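PDB 1E5E: methionine gamma-lyase from Trichomonas vaginalis, which belongs to the Cys/Met metabolism family of PLP-dependent enzymes and forms an assembly of four chains. Local coordinates for residues L104-C109 with I150-T155; N133-G138 with K162-E167; E139-M144 with A173-G178. All coordinates share one frame; numbering follows the deposited sequence.

Contact 1. Residues L104-C109 with I150-T155; sequences LISDEC and IVYFET
Ile105 binds backbone to backbone on both sides of Val151, as parallel strands do. Its N donates to Ile150 O (2.8 Å, nearly straight at 168°), and its O accepts from Tyr152 N. A third bond runs from Asp107 N to Tyr152 O at 2.9 Å. Two CA-H...O contacts fill in between them, the shorter from Val151 CA to Ile105 O at 3.2 Å.

Among apolar groups, Leu104 and Ile150 cross obliquely on the face that also carries Ser106 and Tyr152: Leu104 CD1 lies 3.8 Å from Ile150 CG2. On the other face Ile105 CB sits 4.1 Å from Val151 CG2, and helix 166-174 packs against Val151. With Tyr152 CG anti to its backbone N (chi1 -176°), Tyr152 CD1 lies 4.1 Å from Ser106 OG, and the ring leads away to meet Phe118 edge-to-face.

Among polar groups, Asp107 OD1 accepts from Cys109 N (2.6 Å) in an Asx turn, while one water donates to Cys109 O and accepts from Glu154 N. Glu154, its carboxylate held by backbone N of Tyr111 and Asn158, touches the bound PPJ. The whole contact is buried; beyond its three backbone bonds, turn and water satisfy buried backbone atoms beside this pocket residue.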
ATOM      1  N   LEU A 104     -38.037  -4.660 -14.609  1.00 22.23           N
ATOM      2  CA  LEU A 104     -36.781  -5.206 -14.999  1.00 22.98           C
ATOM      3  C   LEU A 104     -36.884  -6.639 -15.511  1.00 21.08           C
ATOM      4  O   LEU A 104     -37.345  -7.485 -14.770  1.00 21.41           O
ATOM      5  CB  LEU A 104     -35.788  -5.223 -13.809  1.00 24.05           C
ATOM      6  CG  LEU A 104     -34.397  -5.757 -14.210  1.00 25.06           C
ATOM      7  CD1 LEU A 104     -33.303  -4.856 -13.641  1.00 26.69           C
ATOM      8  CD2 LEU A 104     -34.220  -7.177 -13.684  1.00 23.92           C
ATOM      9  N   ILE A 105     -36.301  -6.874 -16.683  1.00 21.20           N
ATOM     10  CA  ILE A 105     -36.206  -8.247 -17.177  1.00 21.17           C
ATOM     11  C   ILE A 105     -34.752  -8.724 -17.041  1.00 21.18           C
ATOM     12  O   ILE A 105     -33.798  -8.096 -17.505  1.00 20.51           O
ATOM     13  CB  ILE A 105     -36.623  -8.352 -18.655  1.00 21.95           C
ATOM     14  CG1 ILE A 105     -38.094  -7.946 -18.812  1.00 21.97           C
ATOM     15  CG2 ILE A 105     -36.395  -9.767 -19.211  1.00 21.34           C
ATOM     16  CD1 ILE A 105     -38.507  -7.689 -20.258  1.00 20.58           C
ATOM     17  N   SER A 106     -34.591  -9.887 -16.427  1.00 21.11           N
ATOM     18  CA  SER A 106     -33.291 -10.491 -16.288  1.00 23.02           C
ATOM     19  C   SER A 106     -33.234 -11.958 -16.700  1.00 23.46           C
ATOM     20  O   SER A 106     -34.184 -12.730 -16.551  1.00 22.38           O
ATOM     21  CB  SER A 106     -32.904 -10.483 -14.798  1.00 23.65           C
ATOM     22  OG  SER A 106     -31.670 -11.164 -14.619  1.00 23.69           O
ATOM     23  N   ASP A 107     -32.036 -12.337 -17.145  1.00 23.50           N
ATOM     24  CA  ASP A 107     -31.853 -13.753 -17.470  1.00 22.94           C
ATOM     25  C   ASP A 107     -31.933 -14.377 -16.080  1.00 23.84           C
ATOM     26  O   ASP A 107     -31.494 -13.724 -15.118  1.00 23.00           O
ATOM     27  CB  ASP A 107     -30.558 -14.121 -18.135  1.00 24.04           C
ATOM     28  CG  ASP A 107     -30.556 -15.554 -18.666  1.00 24.13           C
ATOM     29  OD1 ASP A 107     -30.274 -16.467 -17.858  1.00 24.48           O
ATOM     30  OD2 ASP A 107     -30.841 -15.730 -19.873  1.00 24.68           O
ATOM     31  N   GLU A 108     -32.506 -15.559 -16.008  1.00 23.15           N
ATOM     32  CA  GLU A 108     -32.564 -16.271 -14.739  1.00 24.37           C
ATOM     33  C   GLU A 108     -31.240 -16.883 -14.359  1.00 23.23           C
ATOM     34  O   GLU A 108     -31.131 -17.292 -13.198  1.00 23.96           O
ATOM     35  CB  GLU A 108     -33.599 -17.423 -14.858  1.00 27.38           C
ATOM     36  CG  GLU A 108     -33.228 -18.460 -15.903  1.00 29.57           C
ATOM     37  CD  GLU A 108     -34.238 -19.606 -16.048  1.00 31.42           C
ATOM     38  OE1 GLU A 108     -34.792 -20.175 -15.080  1.00 31.51           O
ATOM     39  OE2 GLU A 108     -34.375 -20.064 -17.195  1.00 31.55           O
ATOM     40  N   CYS A 109     -30.299 -17.092 -15.295  1.00 22.26           N
ATOM     41  CA  CYS A 109     -29.043 -17.683 -14.818  1.00 22.69           C
ATOM     42  C   CYS A 109     -28.020 -16.574 -14.583  1.00 22.19           C
ATOM     43  O   CYS A 109     -27.330 -16.178 -15.549  1.00 22.40           O
ATOM     44  CB  CYS A 109     -28.456 -18.728 -15.764  1.00 24.38           C
ATOM     45  SG  CYS A 109     -27.050 -19.626 -15.039  1.00 25.84           S
ATOM     46  N   ILE A 150     -35.075  -2.011 -18.109  1.00 19.50           N
ATOM     47  CA  ILE A 150     -33.852  -2.763 -18.230  1.00 19.58           C
ATOM     48  C   ILE A 150     -34.030  -4.230 -18.646  1.00 19.13           C
ATOM     49  O   ILE A 150     -34.934  -4.941 -18.199  1.00 18.99           O
ATOM     50  CB  ILE A 150     -33.087  -2.789 -16.878  1.00 20.24           C
ATOM     51  CG1 ILE A 150     -32.645  -1.376 -16.470  1.00 20.28           C
ATOM     52  CG2 ILE A 150     -31.854  -3.686 -16.944  1.00 16.98           C
ATOM     53  CD1 ILE A 150     -32.195  -1.281 -15.027  1.00 17.26           C
ATOM     54  N   VAL A 151     -33.148  -4.643 -19.563  1.00 18.02           N
ATOM     55  CA  VAL A 151     -33.025  -6.067 -19.860  1.00 19.32           C
ATOM     56  C   VAL A 151     -31.568  -6.407 -19.461  1.00 20.15           C
ATOM     57  O   VAL A 151     -30.643  -5.789 -19.993  1.00 19.09           O
ATOM     58  CB  VAL A 151     -33.315  -6.390 -21.313  1.00 19.54           C
ATOM     59  CG1 VAL A 151     -32.962  -7.850 -21.570  1.00 21.24           C
ATOM     60  CG2 VAL A 151     -34.792  -6.138 -21.630  1.00 20.11           C
ATOM     61  N   TYR A 152     -31.356  -7.397 -18.616  1.00 19.54           N
ATOM     62  CA  TYR A 152     -30.055  -7.682 -18.029  1.00 20.33           C
ATOM     63  C   TYR A 152     -29.682  -9.149 -18.205  1.00 21.36           C
ATOM     64  O   TYR A 152     -30.563  -9.995 -18.018  1.00 21.67           O
ATOM     65  CB  TYR A 152     -30.135  -7.379 -16.500  1.00 19.16           C
ATOM     66  CG  TYR A 152     -28.845  -7.533 -15.724  1.00 20.20           C
ATOM     67  CD1 TYR A 152     -28.453  -8.784 -15.258  1.00 20.09           C
ATOM     68  CD2 TYR A 152     -28.018  -6.448 -15.453  1.00 20.94           C
ATOM     69  CE1 TYR A 152     -27.272  -8.952 -14.544  1.00 20.50           C
ATOM     70  CE2 TYR A 152     -26.842  -6.581 -14.732  1.00 19.84           C
ATOM     71  CZ  TYR A 152     -26.465  -7.827 -14.302  1.00 20.77           C
ATOM     72  OH  TYR A 152     -25.306  -7.974 -13.573  1.00 19.10           O
ATOM     73  N   PHE A 153     -28.432  -9.446 -18.554  1.00 20.18           N
ATOM     74  CA  PHE A 153     -27.981 -10.818 -18.702  1.00 19.43           C
ATOM     75  C   PHE A 153     -26.466 -10.945 -18.501  1.00 19.57           C
ATOM     76  O   PHE A 153     -25.739  -9.939 -18.512  1.00 18.53           O
ATOM     77  CB  PHE A 153     -28.321 -11.364 -20.113  1.00 16.68           C
ATOM     78  CG  PHE A 153     -27.778 -10.543 -21.218  1.00 17.86           C
ATOM     79  CD1 PHE A 153     -26.465 -10.729 -21.689  1.00 18.29           C
ATOM     80  CD2 PHE A 153     -28.559  -9.654 -21.909  1.00 16.42           C
ATOM     81  CE1 PHE A 153     -25.939  -9.936 -22.665  1.00 18.43           C
ATOM     82  CE2 PHE A 153     -28.052  -8.893 -22.943  1.00 17.55           C
ATOM     83  CZ  PHE A 153     -26.742  -9.042 -23.343  1.00 18.96           C
ATOM     84  N   GLU A 154     -26.003 -12.180 -18.396  1.00 17.91           N
ATOM     85  CA  GLU A 154     -24.569 -12.467 -18.351  1.00 17.75           C
ATOM     86  C   GLU A 154     -24.279 -13.510 -19.435  1.00 18.58           C
ATOM     87  O   GLU A 154     -24.944 -14.565 -19.372  1.00 17.65           O
ATOM     88  CB  GLU A 154     -24.166 -13.203 -17.079  1.00 16.95           C
ATOM     89  CG  GLU A 154     -24.429 -12.495 -15.767  1.00 19.93           C
ATOM     90  CD  GLU A 154     -24.137 -13.293 -14.522  1.00 21.17           C
ATOM     91  OE1 GLU A 154     -23.509 -14.375 -14.650  1.00 23.20           O
ATOM     92  OE2 GLU A 154     -24.584 -12.915 -13.401  1.00 20.77           O
ATOM     93  N   THR A 155     -23.264 -13.331 -20.256  1.00 17.87           N
ATOM     94  CA  THR A 155     -22.879 -14.419 -21.146  1.00 17.74           C
ATOM     95  C   THR A 155     -21.363 -14.429 -21.313  1.00 18.55           C
ATOM     96  O   THR A 155     -20.742 -13.417 -21.620  1.00 18.02           O
ATOM     97  CB  THR A 155     -23.628 -14.272 -22.487  1.00 18.44           C
ATOM     98  OG1 THR A 155     -23.236 -15.306 -23.379  1.00 17.62           O
ATOM     99  CG2 THR A 155     -23.334 -12.942 -23.195  1.00 16.66           C
TER
HETATM  100  O   HOH W   1     -27.265 -14.598 -17.924  1.00 23.53           O

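Contact 2. Residues N133-G138 with K162-E167; sequences NTAIPG and KIIDME
Lys162 reaches across to Asn133 with its ammonium group: NZ donates to Asn133 OD1 at 2.8 Å. The lysine chain leaves its backbone with CG anti to N, runs on extended to CD, and then bends at chi3 (68°), which swings CE round. NZ comes in above the plane of the Asn133 amide, 68° out of it. Ala135 N reaches Asn133 OD1 from the opposite face, at 3.0 Å, so two donors clasp this oxygen and limit how the amide can turn. Asp107 OD1 forms a salt bridge with Lys162 NZ as well, and this neighbouring carboxylate would be expected to favour the charged lysine.

Ala135 points its CB at the other segment, 3.9 Å from Lys162 CD and 3.7 Å from Ile163 O. Thr134 holds OG1 in the crowded position between its backbone N and carbonyl carbon (chi1 63°). Thr134 OG1 is hydrogen-bonded to Asp107 OD2 and lies 3.3 Å from Ile164 CD1. Ile164 packs further on Phe153 and Val169. Two waters bridge the backbones, one between Ala135 O and Asp165 N, the other between Thr134 O and, more distantly, Asp165 O.

The segment 133-138 opens with an Asx turn at Asn133 inside a type I beta turn, leading from strand 128-132 to helix 139-143. Opposite it, Asp165 is the N-cap of helix 166-174. Such paired strand-to-helix loops are typical of the C-terminal edge of a parallel alpha/beta sheet.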
ATOM      1  N   ASN A 133     -35.458 -16.952 -19.692  1.00 26.06           N
ATOM      2  CA  ASN A 133     -34.302 -17.513 -20.391  1.00 27.19           C
ATOM      3  C   ASN A 133     -34.118 -16.596 -21.600  1.00 27.73           C
ATOM      4  O   ASN A 133     -34.796 -16.740 -22.641  1.00 27.23           O
ATOM      5  CB  ASN A 133     -34.424 -18.972 -20.820  1.00 29.10           C
ATOM      6  CG  ASN A 133     -33.124 -19.574 -21.342  1.00 29.50           C
ATOM      7  OD1 ASN A 133     -32.217 -18.816 -21.681  1.00 29.44           O
ATOM      8  ND2 ASN A 133     -32.981 -20.903 -21.384  1.00 27.92           N
ATOM      9  N   THR A 134     -33.184 -15.625 -21.490  1.00 26.61           N
ATOM     10  CA  THR A 134     -33.043 -14.695 -22.623  1.00 24.96           C
ATOM     11  C   THR A 134     -32.347 -15.394 -23.782  1.00 26.80           C
ATOM     12  O   THR A 134     -32.353 -14.862 -24.881  1.00 27.05           O
ATOM     13  CB  THR A 134     -32.241 -13.433 -22.275  1.00 24.70           C
ATOM     14  OG1 THR A 134     -30.906 -13.897 -21.941  1.00 22.43           O
ATOM     15  CG2 THR A 134     -32.860 -12.686 -21.107  1.00 21.66           C
ATOM     16  N   ALA A 135     -31.782 -16.586 -23.635  1.00 27.40           N
ATOM     17  CA  ALA A 135     -31.163 -17.342 -24.703  1.00 29.47           C
ATOM     18  C   ALA A 135     -32.211 -17.920 -25.654  1.00 31.10           C
ATOM     19  O   ALA A 135     -31.883 -18.234 -26.803  1.00 32.69           O
ATOM     20  CB  ALA A 135     -30.274 -18.457 -24.176  1.00 27.42           C
ATOM     21  N   ILE A 136     -33.464 -17.987 -25.249  1.00 32.06           N
ATOM     22  CA  ILE A 136     -34.562 -18.488 -26.070  1.00 33.18           C
ATOM     23  C   ILE A 136     -35.307 -17.435 -26.860  1.00 34.14           C
ATOM     24  O   ILE A 136     -35.961 -16.531 -26.347  1.00 33.70           O
ATOM     25  CB  ILE A 136     -35.568 -19.230 -25.145  1.00 34.23           C
ATOM     26  CG1 ILE A 136     -34.776 -20.361 -24.484  1.00 35.01           C
ATOM     27  CG2 ILE A 136     -36.762 -19.733 -25.951  1.00 34.96           C
ATOM     28  CD1 ILE A 136     -35.477 -21.269 -23.537  1.00 38.17           C
ATOM     29  N   PRO A 137     -35.262 -17.548 -28.190  1.00 35.33           N
ATOM     30  CA  PRO A 137     -35.981 -16.662 -29.086  1.00 34.67           C
ATOM     31  C   PRO A 137     -37.385 -16.390 -28.583  1.00 35.11           C
ATOM     32  O   PRO A 137     -38.117 -17.293 -28.171  1.00 32.97           O
ATOM     33  CB  PRO A 137     -36.058 -17.471 -30.367  1.00 35.69           C
ATOM     34  CG  PRO A 137     -34.868 -18.373 -30.355  1.00 35.96           C
ATOM     35  CD  PRO A 137     -34.543 -18.629 -28.912  1.00 35.34           C
ATOM     36  N   GLY A 138     -37.786 -15.123 -28.579  1.00 36.14           N
ATOM     37  CA  GLY A 138     -39.085 -14.670 -28.133  1.00 35.31           C
ATOM     38  C   GLY A 138     -39.269 -14.340 -26.666  1.00 34.71           C
ATOM     39  O   GLY A 138     -40.064 -13.458 -26.300  1.00 33.87           O
ATOM     40  N   LYS A 162     -23.896 -20.666 -20.093  1.00 22.83           N
ATOM     41  CA  LYS A 162     -24.903 -20.602 -21.147  1.00 21.82           C
ATOM     42  C   LYS A 162     -24.565 -19.404 -22.045  1.00 23.30           C
ATOM     43  O   LYS A 162     -24.219 -18.350 -21.506  1.00 26.27           O
ATOM     44  CB  LYS A 162     -26.323 -20.518 -20.642  1.00 23.19           C
ATOM     45  CG  LYS A 162     -27.408 -20.138 -21.642  1.00 23.47           C
ATOM     46  CD  LYS A 162     -28.765 -20.019 -20.933  1.00 23.76           C
ATOM     47  CE  LYS A 162     -28.846 -18.835 -19.978  1.00 24.93           C
ATOM     48  NZ  LYS A 162     -30.322 -18.604 -19.645  1.00 23.16           N
ATOM     49  N   ILE A 163     -24.644 -19.579 -23.360  1.00 21.23           N
ATOM     50  CA  ILE A 163     -24.339 -18.457 -24.231  1.00 21.70           C
ATOM     51  C   ILE A 163     -25.599 -17.709 -24.607  1.00 22.05           C
ATOM     52  O   ILE A 163     -26.600 -18.354 -24.865  1.00 23.08           O
ATOM     53  CB  ILE A 163     -23.665 -18.944 -25.553  1.00 20.88           C
ATOM     54  CG1 ILE A 163     -22.443 -19.787 -25.195  1.00 20.67           C
ATOM     55  CG2 ILE A 163     -23.327 -17.790 -26.476  1.00 18.87           C
ATOM     56  CD1 ILE A 163     -21.334 -19.050 -24.490  1.00 19.44           C
ATOM     57  N   ILE A 164     -25.571 -16.388 -24.652  1.00 22.15           N
ATOM     58  CA  ILE A 164     -26.766 -15.643 -25.020  1.00 21.14           C
ATOM     59  C   ILE A 164     -26.433 -14.853 -26.264  1.00 22.21           C
ATOM     60  O   ILE A 164     -25.388 -14.210 -26.318  1.00 22.73           O
ATOM     61  CB  ILE A 164     -27.258 -14.725 -23.908  1.00 23.24           C
ATOM     62  CG1 ILE A 164     -27.733 -15.556 -22.696  1.00 21.55           C
ATOM     63  CG2 ILE A 164     -28.367 -13.777 -24.420  1.00 21.00           C
ATOM     64  CD1 ILE A 164     -27.694 -14.686 -21.459  1.00 21.29           C
ATOM     65  N   ASP A 165     -27.298 -14.916 -27.261  1.00 23.55           N
ATOM     66  CA  ASP A 165     -27.183 -14.121 -28.472  1.00 24.08           C
ATOM     67  C   ASP A 165     -27.578 -12.679 -28.160  1.00 24.57           C
ATOM     68  O   ASP A 165     -28.741 -12.291 -28.132  1.00 25.22           O
ATOM     69  CB  ASP A 165     -28.089 -14.722 -29.559  1.00 25.60           C
ATOM     70  CG  ASP A 165     -27.989 -13.944 -30.846  1.00 26.42           C
ATOM     71  OD1 ASP A 165     -27.586 -12.770 -30.892  1.00 26.37           O
ATOM     72  OD2 ASP A 165     -28.372 -14.534 -31.874  1.00 29.68           O
ATOM     73  N   MET A 166     -26.557 -11.862 -27.914  1.00 23.15           N
ATOM     74  CA  MET A 166     -26.695 -10.471 -27.511  1.00 22.80           C
ATOM     75  C   MET A 166     -27.332  -9.589 -28.580  1.00 23.29           C
ATOM     76  O   MET A 166     -28.184  -8.764 -28.230  1.00 22.33           O
ATOM     77  CB  MET A 166     -25.326  -9.855 -27.137  1.00 20.83           C
ATOM     78  CG  MET A 166     -24.758 -10.454 -25.860  1.00 19.43           C
ATOM     79  SD  MET A 166     -23.311  -9.614 -25.191  1.00 16.76           S
ATOM     80  CE  MET A 166     -22.068 -10.100 -26.365  1.00 13.09           C
ATOM     81  N   GLU A 167     -26.909  -9.776 -29.825  1.00 23.10           N
ATOM     82  CA  GLU A 167     -27.535  -8.956 -30.865  1.00 26.53           C
ATOM     83  C   GLU A 167     -29.062  -9.156 -30.896  1.00 26.42           C
ATOM     84  O   GLU A 167     -29.815  -8.181 -30.945  1.00 23.17           O
ATOM     85  CB  GLU A 167     -26.960  -9.239 -32.231  1.00 27.85           C
ATOM     86  CG  GLU A 167     -27.459  -8.216 -33.242  1.00 32.33           C
ATOM     87  CD  GLU A 167     -26.616  -8.235 -34.490  1.00 36.43           C
ATOM     88  OE1 GLU A 167     -25.631  -9.008 -34.596  1.00 38.33           O
ATOM     89  OE2 GLU A 167     -26.910  -7.412 -35.376  1.00 39.35           O
TER
HETATM   90  O   HOH W   2     -31.095 -14.330 -27.158  1.00 52.16           O
HETATM   91  O   HOH W   3     -29.193 -17.238 -27.605  1.00 36.00           O

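Contact 3. Residues E139-M144 with A173-G178; sequences EVKKHM and AHSQEG
The flat carboxamide of Gln176 meets the methyl end of Met144, the two side chains reaching toward each other tip to tip, with Met144 CE 3.5 Å from Gln176 OE1. The amide nitrogen, Gln176 NE2, is hydrogen-bonded to Lys145 O, which fixes that end of the group. The His143 ring turns back to its own segment for its hydrogen bond: the Glu139 carbonyl lies at its edge, and His143 ND1 donates in the ring plane to Glu139 O at 2.6 Å, close to straight at 169°.

Met144 carries most of the contact. A bend at chi3 (83°) places Met144 CE 3.4 Å from Gln176 CB and 3.1 Å from Ala173 O, a tight fit for a methyl group, while Met144 SD lies 3.8 Å from Ala173 CA. Val140 CG1 adds a looser touch, 4.1 Å from Ala173 N. No direct hydrogen bond crosses between the segments. Ser175 OG instead turns back to Asp172 O.

Helix 139-143 and the end of helix 166-174 thus lie side by side on one face of the large sheet. Beneath them, Val140 and His143 rest on Ile132 of strand 128-132, His143 and Met144 also reach Ile105 of strand 103-107, and Ala173 packs on Val181 of strand 180-184.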
ATOM      1  N   GLU A 139     -38.551 -14.978 -25.748  1.00 33.41           N
ATOM      2  CA  GLU A 139     -38.816 -14.701 -24.335  1.00 32.70           C
ATOM      3  C   GLU A 139     -38.676 -13.237 -23.953  1.00 32.12           C
ATOM      4  O   GLU A 139     -39.509 -12.779 -23.163  1.00 31.61           O
ATOM      5  CB  GLU A 139     -37.998 -15.639 -23.474  1.00 32.73           C
ATOM      6  CG  GLU A 139     -38.407 -17.100 -23.576  1.00 33.10           C
ATOM      7  CD  GLU A 139     -39.869 -17.282 -23.187  1.00 34.02           C
ATOM      8  OE1 GLU A 139     -40.179 -17.247 -21.982  1.00 33.45           O
ATOM      9  OE2 GLU A 139     -40.681 -17.406 -24.136  1.00 34.07           O
ATOM     10  N   VAL A 140     -37.736 -12.494 -24.504  1.00 31.00           N
ATOM     11  CA  VAL A 140     -37.549 -11.102 -24.137  1.00 30.74           C
ATOM     12  C   VAL A 140     -38.764 -10.294 -24.544  1.00 30.96           C
ATOM     13  O   VAL A 140     -39.455  -9.743 -23.682  1.00 29.40           O
ATOM     14  CB  VAL A 140     -36.272 -10.489 -24.746  1.00 29.68           C
ATOM     15  CG1 VAL A 140     -36.290  -8.973 -24.565  1.00 28.29           C
ATOM     16  CG2 VAL A 140     -35.032 -11.086 -24.101  1.00 27.22           C
ATOM     17  N   LYS A 141     -39.036 -10.271 -25.842  1.00 31.14           N
ATOM     18  CA  LYS A 141     -40.170  -9.530 -26.347  1.00 32.81           C
ATOM     19  C   LYS A 141     -41.478  -9.907 -25.656  1.00 33.33           C
ATOM     20  O   LYS A 141     -42.272  -9.019 -25.312  1.00 32.41           O
ATOM     21  CB  LYS A 141     -40.338  -9.685 -27.857  1.00 34.34           C
ATOM     22  CG  LYS A 141     -40.480  -8.303 -28.495  0.60 35.73           C
ATOM     23  CD  LYS A 141     -41.329  -8.313 -29.761  0.60 36.65           C
ATOM     24  CE  LYS A 141     -41.850  -6.911 -30.059  0.60 36.14           C
ATOM     25  NZ  LYS A 141     -42.386  -6.275 -28.811  0.60 36.21           N
ATOM     26  N   LYS A 142     -41.705 -11.187 -25.347  1.00 34.30           N
ATOM     27  CA  LYS A 142     -42.951 -11.567 -24.685  1.00 36.19           C
ATOM     28  C   LYS A 142     -43.095 -10.983 -23.286  1.00 36.03           C
ATOM     29  O   LYS A 142     -44.221 -10.853 -22.766  1.00 36.10           O
ATOM     30  CB  LYS A 142     -43.085 -13.091 -24.613  1.00 37.38           C
ATOM     31  CG  LYS A 142     -43.445 -13.738 -25.938  1.00 40.73           C
ATOM     32  CD  LYS A 142     -43.246 -15.256 -25.935  1.00 42.09           C
ATOM     33  CE  LYS A 142     -43.397 -15.775 -27.372  1.00 44.21           C
ATOM     34  NZ  LYS A 142     -42.818 -17.149 -27.504  1.00 45.31           N
ATOM     35  N   HIS A 143     -41.976 -10.690 -22.600  1.00 33.72           N
ATOM     36  CA  HIS A 143     -42.121 -10.189 -21.241  1.00 31.31           C
ATOM     37  C   HIS A 143     -42.054  -8.689 -21.131  1.00 30.05           C
ATOM     38  O   HIS A 143     -42.150  -8.171 -20.020  1.00 31.53           O
ATOM     39  CB  HIS A 143     -41.054 -10.819 -20.350  1.00 30.37           C
ATOM     40  CG  HIS A 143     -41.361 -12.271 -20.170  1.00 29.35           C
ATOM     41  ND1 HIS A 143     -40.977 -13.210 -21.106  1.00 29.79           N
ATOM     42  CD2 HIS A 143     -41.988 -12.914 -19.163  1.00 26.89           C
ATOM     43  CE1 HIS A 143     -41.349 -14.416 -20.668  1.00 27.56           C
ATOM     44  NE2 HIS A 143     -41.972 -14.242 -19.521  1.00 28.19           N
ATOM     45  N   MET A 144     -41.891  -8.020 -22.237  1.00 30.33           N
ATOM     46  CA  MET A 144     -41.772  -6.562 -22.198  1.00 31.33           C
ATOM     47  C   MET A 144     -43.072  -5.916 -21.807  1.00 32.28           C
ATOM     48  O   MET A 144     -44.148  -6.353 -22.223  1.00 31.23           O
ATOM     49  CB  MET A 144     -41.144  -6.124 -23.518  1.00 32.86           C
ATOM     50  CG  MET A 144     -39.586  -6.049 -23.285  1.00 34.77           C
ATOM     51  SD  MET A 144     -38.815  -5.841 -24.899  1.00 38.74           S
ATOM     52  CE  MET A 144     -38.988  -4.073 -25.075  1.00 37.15           C
ATOM     53  N   ALA A 173     -35.161  -6.029 -27.139  1.00 23.31           N
ATOM     54  CA  ALA A 173     -35.335  -5.048 -26.087  1.00 23.96           C
ATOM     55  C   ALA A 173     -35.564  -3.670 -26.699  1.00 23.62           C
ATOM     56  O   ALA A 173     -36.419  -2.916 -26.245  1.00 22.09           O
ATOM     57  CB  ALA A 173     -34.057  -4.921 -25.225  1.00 21.71           C
ATOM     58  N   HIS A 174     -34.764  -3.339 -27.717  1.00 23.29           N
ATOM     59  CA  HIS A 174     -34.870  -2.034 -28.338  1.00 25.43           C
ATOM     60  C   HIS A 174     -35.999  -1.947 -29.387  1.00 28.66           C
ATOM     61  O   HIS A 174     -36.251  -0.843 -29.883  1.00 27.26           O
ATOM     62  CB  HIS A 174     -33.572  -1.586 -28.979  1.00 25.08           C
ATOM     63  CG  HIS A 174     -32.411  -1.412 -28.040  1.00 26.30           C
ATOM     64  ND1 HIS A 174     -31.152  -1.829 -28.401  1.00 25.17           N
ATOM     65  CD2 HIS A 174     -32.304  -0.875 -26.797  1.00 26.54           C
ATOM     66  CE1 HIS A 174     -30.300  -1.532 -27.422  1.00 25.44           C
ATOM     67  NE2 HIS A 174     -30.977  -0.985 -26.425  1.00 27.48           N
ATOM     68  N   SER A 175     -36.851  -2.977 -29.470  1.00 29.49           N
ATOM     69  CA  SER A 175     -38.030  -2.834 -30.340  1.00 31.09           C
ATOM     70  C   SER A 175     -39.025  -1.928 -29.630  1.00 31.74           C
ATOM     71  O   SER A 175     -39.938  -1.467 -30.292  1.00 31.80           O
ATOM     72  CB  SER A 175     -38.646  -4.173 -30.721  1.00 28.49           C
ATOM     73  OG  SER A 175     -39.145  -4.808 -29.551  1.00 29.26           O
ATOM     74  N   GLN A 176     -38.851  -1.671 -28.334  1.00 31.73           N
ATOM     75  CA  GLN A 176     -39.710  -0.703 -27.640  1.00 31.76           C
ATOM     76  C   GLN A 176     -38.798   0.458 -27.230  1.00 32.59           C
ATOM     77  O   GLN A 176     -37.621   0.177 -26.976  1.00 29.45           O
ATOM     78  CB  GLN A 176     -40.415  -1.391 -26.509  1.00 30.89           C
ATOM     79  CG  GLN A 176     -40.708  -0.680 -25.225  1.00 31.68           C
ATOM     80  CD  GLN A 176     -41.502  -1.543 -24.258  1.00 32.03           C
ATOM     81  OE1 GLN A 176     -42.075  -2.542 -24.720  1.00 31.77           O
ATOM     82  NE2 GLN A 176     -41.517  -1.231 -22.964  1.00 30.27           N
ATOM     83  N   GLU A 177     -39.250   1.711 -27.171  1.00 32.06           N
ATOM     84  CA  GLU A 177     -38.382   2.826 -26.798  1.00 32.34           C
ATOM     85  C   GLU A 177     -38.010   2.862 -25.316  1.00 29.45           C
ATOM     86  O   GLU A 177     -38.756   2.431 -24.423  1.00 29.74           O
ATOM     87  CB  GLU A 177     -39.043   4.174 -27.153  1.00 34.94           C
ATOM     88  CG  GLU A 177     -39.395   4.407 -28.605  1.00 37.84           C
ATOM     89  CD  GLU A 177     -38.243   4.770 -29.504  1.00 40.82           C
ATOM     90  OE1 GLU A 177     -37.140   5.096 -29.017  1.00 41.76           O
ATOM     91  OE2 GLU A 177     -38.413   4.789 -30.753  1.00 43.19           O
ATOM     92  N   GLY A 178     -36.829   3.385 -24.978  1.00 28.16           N
ATOM     93  CA  GLY A 178     -36.548   3.615 -23.534  1.00 26.72           C
ATOM     94  C   GLY A 178     -36.135   2.396 -22.736  1.00 24.67           C
ATOM     95  O   GLY A 178     -36.378   2.368 -21.527  1.00 24.05           O
TER
HETATM   96  O   HOH W   4     -42.930  -3.757 -26.984  1.00 58.94           O

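How the contacts relate
The centres of contacts 1 and 2 are about 10 Å apart, those of 1 and 3 about 12 Å, and those of 2 and 3 about 13 Å. The first segments of all three come before any of the second, in the order 104-109, 133-138, 139-144, 150-155, 162-167, 173-178, so the contacts interlock. Contact 1 joins two neighbouring strands of the seven-stranded sheet; contacts 2 and 3 sit at opposite ends of helix 166-174, which follows strand 148-154. Val151 CG2 touches Ala173 CB at 3.9 Å, and Phe153 CE1 touches Met166 CG at 3.4 Å. Together they tie strands and covering helices into one layered alpha/beta unit, with the PPJ pocket reached at contact 1.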